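Local coordinates for protein deferrochelatase (PDB 5DE0) that binds heme b and probably acts as a peroxidase of the dye-decolorizing (DyP-type) family, oxidising substrates at the expense of hydrogen peroxide, at residues Ile222-Leu236 with Leu248-Met262. Residues are numbered along the deposited sequence; the frame is centred on the assembly and turned at random.
Sequences IKEEGKGLKIVRHSL and LFIAYCHTLHNFKTM. With HEM (protoporphyrin IX containing Fe), chain F.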
loop_
_atom_site.group_PDB
_atom_site.type_symbol
_atom_site.label_atom_id
_atom_site.label_comp_id
_atom_site.label_asym_id
_atom_site.label_seq_id
_atom_site.Cartn_x
_atom_site.Cartn_y
_atom_site.Cartn_z
ATOM N N ILE B 222 30.120 -4.861 13.151
ATOM C CA ILE B 222 30.914 -5.826 13.895
ATOM C C ILE B 222 31.991 -6.471 13.027
ATOM O O ILE B 222 31.700 -6.981 11.939
ATOM C CB ILE B 222 30.022 -6.940 14.490
ATOM C CG1 ILE B 222 28.906 -6.327 15.337
ATOM C CG2 ILE B 222 30.857 -7.906 15.319
ATOM C CD1 ILE B 222 27.895 -7.339 15.822
ATOM N N LYS B 223 33.235 -6.426 13.501
ATOM C CA LYS B 223 34.322 -7.159 12.864
ATOM C C LYS B 223 35.006 -8.037 13.907
ATOM O O LYS B 223 35.376 -7.570 14.984
ATOM C CB LYS B 223 35.321 -6.203 12.193
ATOM C CG LYS B 223 35.937 -5.153 13.115
ATOM C CD LYS B 223 37.007 -4.348 12.383
ATOM C CE LYS B 223 37.778 -3.444 13.332
ATOM N NZ LYS B 223 38.870 -2.707 12.632
ATOM N N GLU B 224 35.168 -9.314 13.575
ATOM C CA GLU B 224 35.663 -10.305 14.526
ATOM C C GLU B 224 36.742 -11.192 13.915
ATOM O O GLU B 224 37.415 -11.943 14.620
ATOM C CB GLU B 224 34.507 -11.174 15.024
ATOM C CG GLU B 224 33.672 -11.737 13.883
ATOM C CD GLU B 224 32.780 -12.886 14.304
ATOM O OE1 GLU B 224 32.661 -13.854 13.522
ATOM O OE2 GLU B 224 32.188 -12.821 15.403
ATOM N N GLU B 225 36.898 -11.100 12.599
ATOM C CA GLU B 225 37.798 -11.981 11.855
ATOM C C GLU B 225 39.321 -11.728 11.935
ATOM O O GLU B 225 40.070 -12.707 11.991
ATOM C CB GLU B 225 37.370 -11.997 10.374
ATOM C CG GLU B 225 35.870 -12.135 10.173
ATOM C CD GLU B 225 35.495 -13.226 9.186
ATOM O OE1 GLU B 225 36.307 -13.540 8.288
ATOM O OE2 GLU B 225 34.383 -13.776 9.317
ATOM N N GLY B 226 39.816 -10.483 11.954
ATOM C CA GLY B 226 39.061 -9.241 12.011
ATOM C C GLY B 226 38.701 -8.641 10.664
ATOM O O GLY B 226 39.534 -8.031 9.987
ATOM N N LYS B 227 37.442 -8.823 10.281
ATOM C CA LYS B 227 36.915 -8.314 9.026
ATOM C C LYS B 227 35.411 -8.187 9.192
ATOM O O LYS B 227 34.760 -9.072 9.754
ATOM C CB LYS B 227 37.270 -9.231 7.850
ATOM C CG LYS B 227 37.673 -8.479 6.587
ATOM C CD LYS B 227 36.465 -7.931 5.854
ATOM C CE LYS B 227 36.692 -6.491 5.424
ATOM N NZ LYS B 227 36.649 -5.550 6.582
ATOM N N GLY B 228 34.867 -7.073 8.716
ATOM C CA GLY B 228 33.474 -6.735 8.945
ATOM C C GLY B 228 32.449 -7.781 8.547
ATOM O O GLY B 228 32.534 -8.350 7.455
ATOM N N LEU B 229 31.489 -8.045 9.434
ATOM C CA LEU B 229 30.371 -8.922 9.106
ATOM C C LEU B 229 29.394 -8.157 8.238
ATOM O O LEU B 229 28.745 -7.218 8.699
ATOM C CB LEU B 229 29.673 -9.437 10.363
ATOM C CG LEU B 229 30.559 -10.022 11.465
ATOM C CD1 LEU B 229 29.725 -10.444 12.695
ATOM C CD2 LEU B 229 31.349 -11.206 10.935
ATOM N N LYS B 230 29.314 -8.544 6.972
ATOM C CA LYS B 230 28.502 -7.806 6.020
ATOM C C LYS B 230 27.276 -8.587 5.557
ATOM O O LYS B 230 27.308 -9.810 5.439
ATOM C CB LYS B 230 29.355 -7.390 4.820
ATOM C CG LYS B 230 30.288 -6.236 5.141
ATOM C CD LYS B 230 31.260 -5.948 4.018
ATOM C CE LYS B 230 31.997 -4.646 4.274
ATOM N NZ LYS B 230 32.572 -4.598 5.648
ATOM N N ILE B 231 26.189 -7.858 5.319
ATOM C CA ILE B 231 24.951 -8.435 4.808
ATOM C C ILE B 231 24.418 -7.580 3.666
ATOM O O ILE B 231 24.784 -6.412 3.531
ATOM C CB ILE B 231 23.869 -8.547 5.903
ATOM C CG1 ILE B 231 23.481 -7.159 6.415
ATOM C CG2 ILE B 231 24.348 -9.433 7.046
ATOM C CD1 ILE B 231 22.420 -7.186 7.494
ATOM N N VAL B 232 23.562 -8.170 2.839
ATOM C CA VAL B 232 22.911 -7.438 1.763
ATOM C C VAL B 232 21.452 -7.188 2.124
ATOM O O VAL B 232 20.638 -8.110 2.129
ATOM C CB VAL B 232 22.993 -8.194 0.424
ATOM C CG1 VAL B 232 22.219 -7.451 -0.657
ATOM C CG2 VAL B 232 24.447 -8.383 0.011
ATOM N N ARG B 233 21.128 -5.935 2.432
ATOM C CA ARG B 233 19.783 -5.576 2.867
ATOM C C ARG B 233 18.883 -5.182 1.701
ATOM O O ARG B 233 19.313 -4.494 0.776
ATOM C CB ARG B 233 19.843 -4.433 3.883
ATOM C CG ARG B 233 20.489 -4.805 5.208
ATOM C CD ARG B 233 20.810 -3.565 6.029
ATOM N NE ARG B 233 21.941 -2.826 5.478
ATOM C CZ ARG B 233 22.143 -1.524 5.655
ATOM N NH1 ARG B 233 21.280 -0.809 6.364
ATOM N NH2 ARG B 233 23.202 -0.936 5.115
ATOM N N HIS B 234 17.631 -5.623 1.756
ATOM C CA HIS B 234 16.638 -5.264 0.748
ATOM C C HIS B 234 15.436 -4.601 1.407
ATOM O O HIS B 234 14.333 -4.601 0.857
ATOM C CB HIS B 234 16.192 -6.496 -0.044
ATOM C CG HIS B 234 17.025 -6.771 -1.256
ATOM N ND1 HIS B 234 16.860 -6.084 -2.439
ATOM C CD2 HIS B 234 18.029 -7.653 -1.470
ATOM C CE1 HIS B 234 17.727 -6.532 -3.330
ATOM N NE2 HIS B 234 18.448 -7.485 -2.767
ATOM N N SER B 235 15.661 -4.040 2.590
ATOM C CA SER B 235 14.592 -3.440 3.379
ATOM C C SER B 235 13.959 -2.254 2.674
ATOM O O SER B 235 14.557 -1.651 1.783
ATOM C CB SER B 235 15.118 -3.000 4.744
ATOM O OG SER B 235 15.912 -4.010 5.336
ATOM N N LEU B 236 12.742 -1.923 3.089
ATOM C CA LEU B 236 11.998 -0.819 2.505
ATOM C C LEU B 236 10.898 -0.379 3.465
ATOM O O LEU B 236 10.260 -1.217 4.101
ATOM C CB LEU B 236 11.405 -1.228 1.157
ATOM C CG LEU B 236 11.504 -0.237 -0.002
ATOM C CD1 LEU B 236 12.924 0.276 -0.161
ATOM C CD2 LEU B 236 11.026 -0.891 -1.291
ATOM N N LEU B 248 10.151 -2.720 6.852
ATOM C CA LEU B 248 10.204 -4.156 6.654
ATOM C C LEU B 248 11.655 -4.519 6.431
ATOM O O LEU B 248 12.161 -4.421 5.314
ATOM C CB LEU B 248 9.341 -4.598 5.468
ATOM C CG LEU B 248 8.998 -6.090 5.348
ATOM C CD1 LEU B 248 10.189 -6.960 4.950
ATOM C CD2 LEU B 248 8.389 -6.600 6.639
ATOM N N PHE B 249 12.330 -4.935 7.494
ATOM C CA PHE B 249 13.729 -5.294 7.372
ATOM C C PHE B 249 13.874 -6.689 6.775
ATOM O O PHE B 249 13.221 -7.636 7.210
ATOM C CB PHE B 249 14.441 -5.222 8.724
ATOM C CG PHE B 249 15.901 -5.545 8.643
ATOM C CD1 PHE B 249 16.825 -4.553 8.363
ATOM C CD2 PHE B 249 16.350 -6.846 8.823
ATOM C CE1 PHE B 249 18.168 -4.846 8.273
ATOM C CE2 PHE B 249 17.696 -7.144 8.734
ATOM C CZ PHE B 249 18.604 -6.143 8.458
ATOM N N ILE B 250 14.736 -6.800 5.771
ATOM C CA ILE B 250 15.072 -8.084 5.176
ATOM C C ILE B 250 16.517 -8.038 4.698
ATOM O O ILE B 250 16.975 -7.023 4.173
ATOM C CB ILE B 250 14.123 -8.444 4.007
ATOM C CG1 ILE B 250 14.526 -9.775 3.365
ATOM C CG2 ILE B 250 14.094 -7.335 2.969
ATOM C CD1 ILE B 250 13.605 -10.222 2.241
ATOM N N ALA B 251 17.244 -9.130 4.906
ATOM C CA ALA B 251 18.651 -9.180 4.533
ATOM C C ALA B 251 19.045 -10.556 4.011
ATOM O O ALA B 251 18.499 -11.575 4.436
ATOM C CB ALA B 251 19.528 -8.795 5.718
ATOM N N TYR B 252 19.997 -10.572 3.086
ATOM C CA TYR B 252 20.543 -11.814 2.558
ATOM C C TYR B 252 22.018 -11.912 2.927
ATOM O O TYR B 252 22.716 -10.899 2.976
ATOM C CB TYR B 252 20.367 -11.886 1.039
ATOM C CG TYR B 252 18.929 -12.005 0.578
ATOM C CD1 TYR B 252 18.102 -10.891 0.515
ATOM C CD2 TYR B 252 18.405 -13.233 0.193
ATOM C CE1 TYR B 252 16.790 -10.999 0.092
ATOM C CE2 TYR B 252 17.095 -13.347 -0.234
ATOM C CZ TYR B 252 16.292 -12.228 -0.282
ATOM O OH TYR B 252 14.988 -12.345 -0.708
ATOM N N CYS B 253 22.492 -13.124 3.198
ATOM C CA CYS B 253 23.897 -13.322 3.537
ATOM C C CYS B 253 24.358 -14.750 3.261
ATOM O O CYS B 253 23.573 -15.695 3.349
ATOM C CB CYS B 253 24.149 -12.973 5.003
ATOM S SG CYS B 253 25.892 -12.957 5.456
ATOM N N HIS B 254 25.638 -14.896 2.932
ATOM C CA HIS B 254 26.212 -16.200 2.612
ATOM C C HIS B 254 26.280 -17.095 3.845
ATOM O O HIS B 254 26.429 -18.311 3.735
ATOM C CB HIS B 254 27.608 -16.038 2.006
ATOM C CG HIS B 254 28.643 -15.577 2.984
ATOM N ND1 HIS B 254 28.883 -14.244 3.244
ATOM C CD2 HIS B 254 29.505 -16.270 3.767
ATOM C CE1 HIS B 254 29.844 -14.137 4.142
ATOM N NE2 HIS B 254 30.240 -15.353 4.477
ATOM N N THR B 255 26.175 -16.480 5.018
ATOM C CA THR B 255 26.166 -17.216 6.274
ATOM C C THR B 255 25.166 -16.597 7.243
ATOM O O THR B 255 25.075 -15.378 7.367
ATOM C CB THR B 255 27.567 -17.255 6.925
ATOM O OG1 THR B 255 27.471 -17.822 8.237
ATOM C CG2 THR B 255 28.161 -15.857 7.026
ATOM N N LEU B 256 24.408 -17.450 7.923
ATOM C CA LEU B 256 23.396 -16.994 8.868
ATOM C C LEU B 256 24.049 -16.441 10.132
ATOM O O LEU B 256 23.409 -15.757 10.931
ATOM C CB LEU B 256 22.439 -18.140 9.209
ATOM C CG LEU B 256 21.194 -17.837 10.046
ATOM C CD1 LEU B 256 19.983 -18.540 9.452
ATOM C CD2 LEU B 256 21.400 -18.258 11.495
ATOM N N HIS B 257 25.335 -16.739 10.294
ATOM C CA HIS B 257 26.098 -16.317 11.464
ATOM C C HIS B 257 26.084 -14.802 11.657
ATOM O O HIS B 257 26.024 -14.316 12.786
ATOM C CB HIS B 257 27.541 -16.816 11.350
ATOM C CG HIS B 257 28.396 -16.469 12.526
ATOM N ND1 HIS B 257 28.194 -17.005 13.780
ATOM C CD2 HIS B 257 29.461 -15.640 12.639
ATOM C CE1 HIS B 257 29.095 -16.521 14.614
ATOM N NE2 HIS B 257 29.877 -15.689 13.948
ATOM N N ASN B 258 26.138 -14.064 10.552
ATOM C CA ASN B 258 26.128 -12.606 10.597
ATOM C C ASN B 258 24.828 -12.051 11.166
ATOM O O ASN B 258 24.846 -11.106 11.951
ATOM C CB ASN B 258 26.374 -12.031 9.203
ATOM C CG ASN B 258 27.788 -12.274 8.719
ATOM O OD1 ASN B 258 28.560 -12.992 9.357
ATOM N ND2 ASN B 258 28.136 -11.681 7.584
ATOM N N PHE B 259 23.705 -12.644 10.767
ATOM C CA PHE B 259 22.398 -12.255 11.291
ATOM C C PHE B 259 22.359 -12.427 12.806
ATOM O O PHE B 259 21.983 -11.514 13.544
ATOM C CB PHE B 259 21.278 -13.088 10.656
ATOM C CG PHE B 259 21.151 -12.916 9.170
ATOM C CD1 PHE B 259 21.608 -11.769 8.544
ATOM C CD2 PHE B 259 20.567 -13.909 8.399
ATOM C CE1 PHE B 259 21.485 -11.616 7.175
ATOM C CE2 PHE B 259 20.441 -13.762 7.032
ATOM C CZ PHE B 259 20.900 -12.615 6.420
ATOM N N LYS B 260 22.758 -13.615 13.249
ATOM C CA LYS B 260 22.718 -13.994 14.655
ATOM C C LYS B 260 23.603 -13.094 15.513
ATOM O O LYS B 260 23.238 -12.739 16.632
ATOM C CB LYS B 260 23.139 -15.458 14.803
ATOM C CG LYS B 260 23.237 -15.959 16.234
ATOM C CD LYS B 260 23.524 -17.452 16.259
ATOM C CE LYS B 260 23.901 -17.933 17.651
ATOM N NZ LYS B 260 25.191 -17.339 18.104
ATOM N N THR B 261 24.760 -12.716 14.980
ATOM C CA THR B 261 25.698 -11.876 15.716
ATOM C C THR B 261 25.161 -10.457 15.884
ATOM O O THR B 261 25.217 -9.892 16.977
ATOM C CB THR B 261 27.069 -11.816 15.019
ATOM O OG1 THR B 261 27.552 -13.148 14.803
ATOM C CG2 THR B 261 28.068 -11.053 15.875
ATOM N N MET B 262 24.636 -9.892 14.801
ATOM C CA MET B 262 24.067 -8.548 14.830
ATOM C C MET B 262 22.848 -8.472 15.745
ATOM O O MET B 262 22.689 -7.517 16.504
ATOM C CB MET B 262 23.681 -8.090 13.421
ATOM C CG MET B 262 24.846 -7.951 12.461
ATOM S SD MET B 262 24.294 -7.560 10.791
ATOM C CE MET B 262 25.839 -7.617 9.898
HETATM C CHA HEM F . 22.997 0.425 8.808
HETATM C CHB HEM F . 21.902 -4.175 9.889
HETATM C CHC HEM F . 17.557 -2.787 11.579
HETATM C CHD HEM F . 18.330 1.618 9.704
HETATM C C1A HEM F . 23.084 -0.941 8.956
HETATM C C2A HEM F . 24.216 -1.772 8.599
HETATM C C3A HEM F . 23.912 -3.040 8.895
HETATM C C4A HEM F . 22.576 -3.058 9.452
HETATM C CMA HEM F . 24.810 -4.280 8.690
HETATM C CAA HEM F . 25.542 -1.269 7.986
HETATM C CBA HEM F . 26.608 -1.244 9.079
HETATM C CGA HEM F . 27.865 -0.605 8.557
HETATM O O1A HEM F . 27.915 0.650 8.489
HETATM O O2A HEM F . 28.816 -1.353 8.214
HETATM C C1B HEM F . 20.676 -4.184 10.514
HETATM C C2B HEM F . 20.099 -5.313 11.210
HETATM C C3B HEM F . 18.904 -4.953 11.676
HETATM C C4B HEM F . 18.669 -3.563 11.302
HETATM C CMB HEM F . 20.746 -6.707 11.376
HETATM C CAB HEM F . 17.993 -5.912 12.475
HETATM C CBB HEM F . 16.778 -5.562 12.891
HETATM C C1C HEM F . 17.363 -1.477 11.191
HETATM C C2C HEM F . 16.166 -0.683 11.402
HETATM C C3C HEM F . 16.387 0.538 10.877
HETATM C C4C HEM F . 17.728 0.547 10.329
HETATM C CMC HEM F . 14.893 -1.210 12.106
HETATM C CAC HEM F . 15.471 1.787 10.816
HETATM C CBC HEM F . 14.275 1.887 11.403
HETATM C C1D HEM F . 19.669 1.754 9.403
HETATM C C2D HEM F . 20.341 3.005 9.135
HETATM C C3D HEM F . 21.801 2.633 8.852
HETATM C C4D HEM F . 21.865 1.194 8.979
HETATM C CMD HEM F . 19.725 4.421 9.132
HETATM C CAD HEM F . 22.956 3.598 8.513
HETATM C CBD HEM F . 23.017 3.855 7.011
HETATM C CGD HEM F . 23.354 2.581 6.283
HETATM O O1D HEM F . 22.417 1.921 5.764
HETATM O O2D HEM F . 24.559 2.223 6.216
HETATM N NA HEM F . 22.101 -1.761 9.474
HETATM N NB HEM F . 19.778 -3.135 10.591
HETATM N NC HEM F . 18.293 -0.692 10.537
HETATM N ND HEM F . 20.596 0.722 9.302
HETATM FE FE HEM F . 20.222 -1.177 10.050
#
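I231 is the chief knob of 222-236, fitting a hollow that strand 248-253 and helix 257-262 form together. Its two branches divide the work. I231 CG2 sits 3.6 Å from F259 CE1, with N258 CB and the M262 methyl close by, whereas I231 CD1 drops onto A251 CB at 3.8 Å and reaches the rim of the F249 ring. Chi1 of 63°, setting CG1 between the backbone N and carbonyl carbon, sends that longer branch toward the heme. M262, extended beyond CG, meets I231 tip to tip; its CE also packs against the heme methyl CMA. A second knob, L229, puts CD1 3.6 Å from T261 CG2, a methyl that I222 CD1 also touches. Beside it, N258 ND2 donates to K230 O at 3.0 Å; the acceptor lies in the amide plane, but the donor stands 42° out of the carbonyl plane.

Farther along, V232 and Y252 form an antiparallel hydrogen-bonded pair, with both N-H...O angles at 169°. H234 N continues the pairing to I250 O. At S235 a side chain replaces the backbone acceptor: OG takes the I250 N-H at 3.1 Å and lies against the F249 ring. H234 and Y252 cross nearly at right angles; their polar ends bond elsewhere, to I11 O and H101 ND1 respectively.

On the heme-facing side, F249 lays one ring face over pyrrole B, with HEM C3B 3.4 Å above its plane. R233, bent at chi3, passes F249 and donates through NH1 and NH2 to propionate oxygen O1D, while D147 forms a salt bridge with NH1. The arrangement is a β-hairpin continuing into a helix; its strand 232-239 is an edge of the C-terminal ferredoxin-like domain's sheet, which backs the heme pocket in DyP-type peroxidases.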